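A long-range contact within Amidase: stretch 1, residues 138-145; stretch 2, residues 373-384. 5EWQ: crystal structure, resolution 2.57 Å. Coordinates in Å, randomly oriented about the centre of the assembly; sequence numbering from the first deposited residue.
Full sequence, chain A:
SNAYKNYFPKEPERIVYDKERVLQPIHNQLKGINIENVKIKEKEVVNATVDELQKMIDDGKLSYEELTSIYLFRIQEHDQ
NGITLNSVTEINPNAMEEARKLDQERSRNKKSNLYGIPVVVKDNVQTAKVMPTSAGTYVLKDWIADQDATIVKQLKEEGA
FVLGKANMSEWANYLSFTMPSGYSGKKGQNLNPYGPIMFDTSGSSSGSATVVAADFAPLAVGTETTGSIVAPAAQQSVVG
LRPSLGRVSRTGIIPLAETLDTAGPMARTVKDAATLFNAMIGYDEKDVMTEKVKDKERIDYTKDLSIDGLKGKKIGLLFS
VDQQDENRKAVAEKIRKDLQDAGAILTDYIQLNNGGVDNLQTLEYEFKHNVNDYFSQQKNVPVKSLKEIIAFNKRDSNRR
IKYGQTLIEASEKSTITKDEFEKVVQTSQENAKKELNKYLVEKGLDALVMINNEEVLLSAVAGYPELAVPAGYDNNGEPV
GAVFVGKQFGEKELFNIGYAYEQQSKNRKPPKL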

ATOM      1  N   TYR A 138      -2.601  18.054   8.110  1.00 15.88           N
ATOM      2  CA  TYR A 138      -2.132  18.816   9.259  1.00 26.11           C
ATOM      3  C   TYR A 138      -3.247  18.991  10.289  1.00 36.97           C
ATOM      4  O   TYR A 138      -2.993  19.062  11.491  1.00 35.33           O
ATOM      5  CB  TYR A 138      -1.602  20.185   8.813  1.00 16.70           C
ATOM      6  CG  TYR A 138      -1.011  21.020   9.929  1.00 19.22           C
ATOM      7  CD1 TYR A 138       0.342  20.950  10.232  1.00 30.22           C
ATOM      8  CD2 TYR A 138      -1.805  21.885  10.673  1.00 30.60           C
ATOM      9  CE1 TYR A 138       0.888  21.713  11.249  1.00 33.42           C
ATOM     10  CE2 TYR A 138      -1.268  22.649  11.693  1.00 28.26           C
ATOM     11  CZ  TYR A 138       0.078  22.560  11.976  1.00 32.55           C
ATOM     12  OH  TYR A 138       0.617  23.321  12.988  1.00 37.18           O
ATOM     13  N   VAL A 139      -4.485  19.056   9.807  1.00 33.16           N
ATOM     14  CA  VAL A 139      -5.632  19.318  10.669  1.00 32.22           C
ATOM     15  C   VAL A 139      -5.945  18.124  11.575  1.00 30.46           C
ATOM     16  O   VAL A 139      -6.481  18.289  12.673  1.00 41.77           O
ATOM     17  CB  VAL A 139      -6.882  19.688   9.828  1.00 22.74           C
ATOM     18  CG1 VAL A 139      -7.313  18.522   8.948  1.00 16.59           C
ATOM     19  CG2 VAL A 139      -8.022  20.153  10.720  1.00 18.83           C
ATOM     20  N   LEU A 140      -5.586  16.926  11.126  1.00 28.30           N
ATOM     21  CA  LEU A 140      -5.852  15.714  11.893  1.00 34.32           C
ATOM     22  C   LEU A 140      -4.569  15.096  12.439  1.00 35.34           C
ATOM     23  O   LEU A 140      -4.561  13.939  12.857  1.00 31.62           O
ATOM     24  CB  LEU A 140      -6.589  14.688  11.030  1.00 30.29           C
ATOM     25  CG  LEU A 140      -8.012  15.012  10.576  1.00 38.69           C
ATOM     26  CD1 LEU A 140      -8.468  14.010   9.527  1.00 30.04           C
ATOM     27  CD2 LEU A 140      -8.960  15.011  11.762  1.00 21.85           C
ATOM     28  N   LYS A 141      -3.492  15.878  12.446  1.00 28.93           N
ATOM     29  CA  LYS A 141      -2.168  15.372  12.804  1.00 36.36           C
ATOM     30  C   LYS A 141      -2.087  14.835  14.234  1.00 38.12           C
ATOM     31  O   LYS A 141      -1.199  14.045  14.554  1.00 36.61           O
ATOM     32  CB  LYS A 141      -1.115  16.466  12.610  1.00 31.57           C
ATOM     33  CG  LYS A 141      -1.175  17.586  13.637  1.00 29.73           C
ATOM     34  CD  LYS A 141      -0.155  18.669  13.325  1.00 39.83           C
ATOM     35  CE  LYS A 141      -0.188  19.782  14.360  1.00 42.41           C
ATOM     36  NZ  LYS A 141       0.153  19.283  15.722  1.00 47.13           N
ATOM     37  N   ASP A 142      -3.013  15.259  15.088  1.00 41.25           N
ATOM     38  CA  ASP A 142      -2.980  14.867  16.492  1.00 38.34           C
ATOM     39  C   ASP A 142      -4.240  14.128  16.934  1.00 40.02           C
ATOM     40  O   ASP A 142      -4.395  13.812  18.114  1.00 41.27           O
ATOM     41  CB  ASP A 142      -2.768  16.097  17.376  1.00 43.07           C
ATOM     42  CG  ASP A 142      -1.418  16.751  17.151  1.00 54.06           C
ATOM     43  OD1 ASP A 142      -0.423  16.017  16.972  1.00 31.13           O
ATOM     44  OD2 ASP A 142      -1.352  17.998  17.151  1.00 59.87           O
ATOM     45  N   TRP A 143      -5.139  13.850  15.994  1.00 37.83           N
ATOM     46  CA  TRP A 143      -6.381  13.163  16.333  1.00 40.73           C
ATOM     47  C   TRP A 143      -6.191  11.655  16.437  1.00 50.97           C
ATOM     48  O   TRP A 143      -5.899  10.986  15.447  1.00 46.12           O
ATOM     49  CB  TRP A 143      -7.477  13.463  15.311  1.00 28.09           C
ATOM     50  CG  TRP A 143      -8.723  12.666  15.569  1.00 44.70           C
ATOM     51  CD1 TRP A 143      -9.589  12.820  16.613  1.00 31.11           C
ATOM     52  CD2 TRP A 143      -9.234  11.585  14.780  1.00 35.97           C
ATOM     53  NE1 TRP A 143     -10.610  11.906  16.520  1.00 37.93           N
ATOM     54  CE2 TRP A 143     -10.416  11.135  15.404  1.00 37.56           C
ATOM     55  CE3 TRP A 143      -8.810  10.955  13.606  1.00 32.60           C
ATOM     56  CZ2 TRP A 143     -11.177  10.084  14.895  1.00 30.31           C
ATOM     57  CZ3 TRP A 143      -9.568   9.912  13.101  1.00 37.53           C
ATOM     58  CH2 TRP A 143     -10.738   9.487  13.745  1.00 33.98           C
ATOM     59  N   ILE A 144      -6.374  11.128  17.643  1.00 37.92           N
ATOM     60  CA  ILE A 144      -6.305   9.691  17.871  1.00 38.89           C
ATOM     61  C   ILE A 144      -7.703   9.079  17.856  1.00 40.25           C
ATOM     62  O   ILE A 144      -8.563   9.457  18.653  1.00 42.01           O
ATOM     63  CB  ILE A 144      -5.615   9.363  19.206  1.00 44.71           C
ATOM     64  CG1 ILE A 144      -4.204   9.957  19.234  1.00 42.44           C
ATOM     65  CG2 ILE A 144      -5.570   7.863  19.422  1.00 45.71           C
ATOM     66  CD1 ILE A 144      -3.453   9.694  20.521  1.00 46.46           C
ATOM     67  N   ALA A 145      -7.920   8.134  16.946  1.00 39.88           N
ATOM     68  CA  ALA A 145      -9.228   7.512  16.770  1.00 40.42           C
ATOM     69  C   ALA A 145      -9.658   6.731  18.008  1.00 50.06           C
ATOM     70  O   ALA A 145      -8.842   6.428  18.879  1.00 60.43           O
ATOM     71  CB  ALA A 145      -9.219   6.605  15.550  1.00 37.43           C
ATOM     72  N   ASP A 373     -19.543  12.097   6.451  1.00 48.44           N
ATOM     73  CA  ASP A 373     -20.169  10.968   7.132  1.00 56.04           C
ATOM     74  C   ASP A 373     -19.175  10.268   8.052  1.00 54.22           C
ATOM     75  O   ASP A 373     -19.557   9.698   9.075  1.00 66.13           O
ATOM     76  CB  ASP A 373     -20.739   9.972   6.119  1.00 63.42           C
ATOM     77  CG  ASP A 373     -21.957  10.511   5.391  1.00 81.15           C
ATOM     78  OD1 ASP A 373     -22.118  11.748   5.333  1.00 87.19           O
ATOM     79  OD2 ASP A 373     -22.752   9.696   4.875  1.00 89.61           O
ATOM     80  N   TYR A 374     -17.899  10.314   7.682  1.00 49.02           N
ATOM     81  CA  TYR A 374     -16.843   9.715   8.491  1.00 38.82           C
ATOM     82  C   TYR A 374     -16.653  10.480   9.795  1.00 44.35           C
ATOM     83  O   TYR A 374     -16.588   9.888  10.871  1.00 55.96           O
ATOM     84  CB  TYR A 374     -15.527   9.674   7.708  1.00 33.55           C
ATOM     85  CG  TYR A 374     -14.345   9.180   8.513  1.00 31.72           C
ATOM     86  CD1 TYR A 374     -14.117   7.822   8.689  1.00 32.44           C
ATOM     87  CD2 TYR A 374     -13.453  10.075   9.093  1.00 29.85           C
ATOM     88  CE1 TYR A 374     -13.038   7.367   9.424  1.00 34.49           C
ATOM     89  CE2 TYR A 374     -12.371   9.629   9.830  1.00 36.59           C
ATOM     90  CZ  TYR A 374     -12.168   8.275   9.992  1.00 39.43           C
ATOM     91  OH  TYR A 374     -11.093   7.828  10.723  1.00 30.14           O
ATOM     92  N   PHE A 375     -16.565  11.801   9.686  1.00 43.29           N
ATOM     93  CA  PHE A 375     -16.338  12.660  10.841  1.00 46.34           C
ATOM     94  C   PHE A 375     -17.542  12.698  11.780  1.00 46.73           C
ATOM     95  O   PHE A 375     -17.400  12.978  12.971  1.00 55.58           O
ATOM     96  CB  PHE A 375     -15.989  14.078  10.382  1.00 31.83           C
ATOM     97  CG  PHE A 375     -14.588  14.218   9.855  1.00 36.90           C
ATOM     98  CD1 PHE A 375     -13.568  13.413  10.334  1.00 29.69           C
ATOM     99  CD2 PHE A 375     -14.291  15.157   8.880  1.00 47.67           C
ATOM    100  CE1 PHE A 375     -12.278  13.543   9.851  1.00 33.60           C
ATOM    101  CE2 PHE A 375     -13.003  15.289   8.395  1.00 53.41           C
ATOM    102  CZ  PHE A 375     -11.998  14.481   8.880  1.00 47.52           C
ATOM    103  N   SER A 376     -18.723  12.418  11.240  1.00 51.47           N
ATOM    104  CA  SER A 376     -19.948  12.432  12.034  1.00 52.82           C
ATOM    105  C   SER A 376     -19.984  11.267  13.017  1.00 58.11           C
ATOM    106  O   SER A 376     -20.649  11.335  14.051  1.00 68.19           O
ATOM    107  CB  SER A 376     -21.176  12.384  11.124  1.00 48.52           C
ATOM    108  OG  SER A 376     -21.220  11.172  10.392  1.00 52.45           O
ATOM    109  N   GLN A 377     -19.265  10.199  12.689  1.00 68.31           N
ATOM    110  CA  GLN A 377     -19.236   9.006  13.525  1.00 64.31           C
ATOM    111  C   GLN A 377     -18.218   9.133  14.653  1.00 64.18           C
ATOM    112  O   GLN A 377     -18.372   8.521  15.710  1.00 69.02           O
ATOM    113  CB  GLN A 377     -18.924   7.771  12.679  1.00 53.83           C
ATOM    114  CG  GLN A 377     -19.881   7.554  11.520  1.00 67.59           C
ATOM    115  CD  GLN A 377     -19.514   6.344  10.682  1.00 84.19           C
ATOM    116  OE1 GLN A 377     -19.782   5.205  11.064  1.00 98.45           O
ATOM    117  NE2 GLN A 377     -18.893   6.587   9.532  1.00 78.32           N
ATOM    118  N   GLN A 378     -17.178   9.928  14.424  1.00 63.78           N
ATOM    119  CA  GLN A 378     -16.104  10.079  15.399  1.00 59.41           C
ATOM    120  C   GLN A 378     -16.552  10.919  16.591  1.00 61.53           C
ATOM    121  O   GLN A 378     -17.442  11.762  16.470  1.00 67.15           O
ATOM    122  CB  GLN A 378     -14.871  10.697  14.741  1.00 58.45           C
ATOM    123  CG  GLN A 378     -14.464  10.013  13.444  1.00 53.18           C
ATOM    124  CD  GLN A 378     -14.297   8.513  13.596  1.00 55.53           C
ATOM    125  OE1 GLN A 378     -13.725   8.034  14.576  1.00 62.68           O
ATOM    126  NE2 GLN A 378     -14.804   7.760  12.625  1.00 50.42           N
ATOM    127  N   LYS A 379     -15.926  10.685  17.740  1.00 74.66           N
ATOM    128  CA  LYS A 379     -16.340  11.319  18.987  1.00 90.76           C
ATOM    129  C   LYS A 379     -15.649  12.659  19.232  1.00 91.12           C
ATOM    130  O   LYS A 379     -16.310  13.684  19.397  1.00 92.19           O
ATOM    131  CB  LYS A 379     -16.075  10.380  20.166  1.00 86.95           C
ATOM    132  N   ASN A 380     -14.320  12.645  19.260  1.00 77.64           N
ATOM    133  CA  ASN A 380     -13.555  13.848  19.571  1.00 75.70           C
ATOM    134  C   ASN A 380     -12.657  14.304  18.423  1.00 59.97           C
ATOM    135  O   ASN A 380     -11.482  14.608  18.625  1.00 58.39           O
ATOM    136  CB  ASN A 380     -12.712  13.621  20.827  1.00 90.05           C
ATOM    137  CG  ASN A 380     -11.902  12.340  20.766  1.00110.15           C
ATOM    138  OD1 ASN A 380     -11.711  11.758  19.696  1.00114.72           O
ATOM    139  ND2 ASN A 380     -11.418  11.891  21.919  1.00117.62           N
ATOM    140  N   VAL A 381     -13.219  14.351  17.220  1.00 48.63           N
ATOM    141  CA  VAL A 381     -12.477  14.786  16.043  1.00 39.74           C
ATOM    142  C   VAL A 381     -12.501  16.316  15.944  1.00 42.69           C
ATOM    143  O   VAL A 381     -13.550  16.938  16.120  1.00 50.27           O
ATOM    144  CB  VAL A 381     -13.050  14.136  14.753  1.00 43.43           C
ATOM    145  CG1 VAL A 381     -14.543  14.421  14.612  1.00 37.67           C
ATOM    146  CG2 VAL A 381     -12.284  14.585  13.518  1.00 54.33           C
ATOM    147  N   PRO A 382     -11.334  16.932  15.687  1.00 45.35           N
ATOM    148  CA  PRO A 382     -11.225  18.396  15.620  1.00 33.60           C
ATOM    149  C   PRO A 382     -11.951  19.024  14.430  1.00 40.63           C
ATOM    150  O   PRO A 382     -11.960  20.249  14.305  1.00 50.54           O
ATOM    151  CB  PRO A 382      -9.714  18.629  15.510  1.00 23.26           C
ATOM    152  CG  PRO A 382      -9.173  17.358  14.952  1.00 22.64           C
ATOM    153  CD  PRO A 382     -10.020  16.279  15.547  1.00 34.05           C
ATOM    154  N   VAL A 383     -12.547  18.199  13.574  1.00 48.48           N
ATOM    155  CA  VAL A 383     -13.268  18.684  12.400  1.00 41.37           C
ATOM    156  C   VAL A 383     -14.450  17.769  12.081  1.00 42.08           C
ATOM    157  O   VAL A 383     -14.316  16.547  12.101  1.00 53.10           O
ATOM    158  CB  VAL A 383     -12.334  18.784  11.172  1.00 41.60           C
ATOM    159  CG1 VAL A 383     -13.096  18.517   9.886  1.00 61.59           C
ATOM    160  CG2 VAL A 383     -11.654  20.144  11.124  1.00 35.68           C
ATOM    161  N   LYS A 384     -15.607  18.357  11.791  1.00 43.01           N
ATOM    162  CA  LYS A 384     -16.796  17.563  11.499  1.00 35.54           C
ATOM    163  C   LYS A 384     -17.335  17.770  10.084  1.00 39.43           C
ATOM    164  O   LYS A 384     -18.417  17.282   9.755  1.00 42.32           O
ATOM    165  CB  LYS A 384     -17.896  17.867  12.516  1.00 33.98           C
ATOM    166  CG  LYS A 384     -17.598  17.348  13.909  1.00 41.98           C
ATOM    167  CD  LYS A 384     -18.859  17.281  14.750  1.00 39.64           C
ATOM    168  CE  LYS A 384     -18.591  16.621  16.092  1.00 57.98           C
ATOM    169  NZ  LYS A 384     -18.044  15.243  15.937  1.00 60.67           N
TER

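Contact between residues 138-145 and 373-384 of the amidase, two stretches of one chain whose touching residues lie at least 231 positions apart in sequence. Together they bury 450 Å², and most of the contact is apolar packing centred on Trp143. Stretch 1 has no regular helix or strand; two type I turns, Tyr138 to Lys141 and Leu140 to Trp143, fold it so that Val139, Leu140 and Trp143 all reach the partner. The second turn is closed by a hydrogen bond from Trp143 N to Leu140 O (3.2 Å). Stretch 2 begins as the end portion of a helix and continues as loop, so helix and loop residues both contribute to the surface that receives stretch 1.

The aromatic contacts centre on Trp143, which gives up 127 Å², the largest share of any residue. Its CA-to-CB bond points toward stretch 2, and chi1 near t (175°) carries the indole out to meet Tyr374, Gln378 and the loop residues 380-382. Val381 lies over one face of the Trp143 ring, with CB 4.1 Å from the centroid of its five-membered ring and 25° off the normal, a CH-pi contact suited to a compact, beta-branched side chain. Pro382 CD approaches Trp143 CD1 at 3.6 Å. Polar atoms gather at the ring edge: Gln378 OE1 is 3.3 Å from Trp143 CZ2, Tyr374 OH is 3.5 Å from Trp143 CH2, and Asn380 O is 3.3 Å from Trp143 CD1. Oxygens are well placed there, because the C-H edge of an indole carries slight positive charge. The Tyr374 hydroxyl is also hydrogen-bonded elsewhere in the structure.

Among the aliphatic contacts, Leu140 starts out sideways to stretch 2, but its end comes nearer and packs among Phe375, Val381 and Pro382. Leu140 CD1 lies 3.6 Å from Phe375 CZ, at the edge of the phenyl ring, and Leu140 CD2 lies 3.8 Å from Val381 CG2 and 4.0 Å from Pro382 CG. A branched leucine tip thus spans helix and loop. Val139 points toward the partner and sets its CG2 3.7 Å from Val383 CG2, a close fit between two buried valines. The Pro382 ring also packs against the backbone, with CG 3.6 Å from Val139 O; although exposed overall, it has 50 Å² covered by stretch 1.

Of polar links, a single hydrogen bond crosses the interface, from Trp143 NE1 to Asn380 OD1 (3.4 Å, 138°). It is weak, being long and bent, and Asn380 is poorly ordered, so it can be only a minor supplement to the packing. Gln378 is steadied within its own stretch: its NE2 donates to Tyr374 O (3.3 Å), while OE1 of the same amide faces the indole edge. Lys141 and Asp142 have no area covered by stretch 2; their charged groups pair with each other, Lys141 NZ to Asp142 OD2 at a very short 2.4 Å.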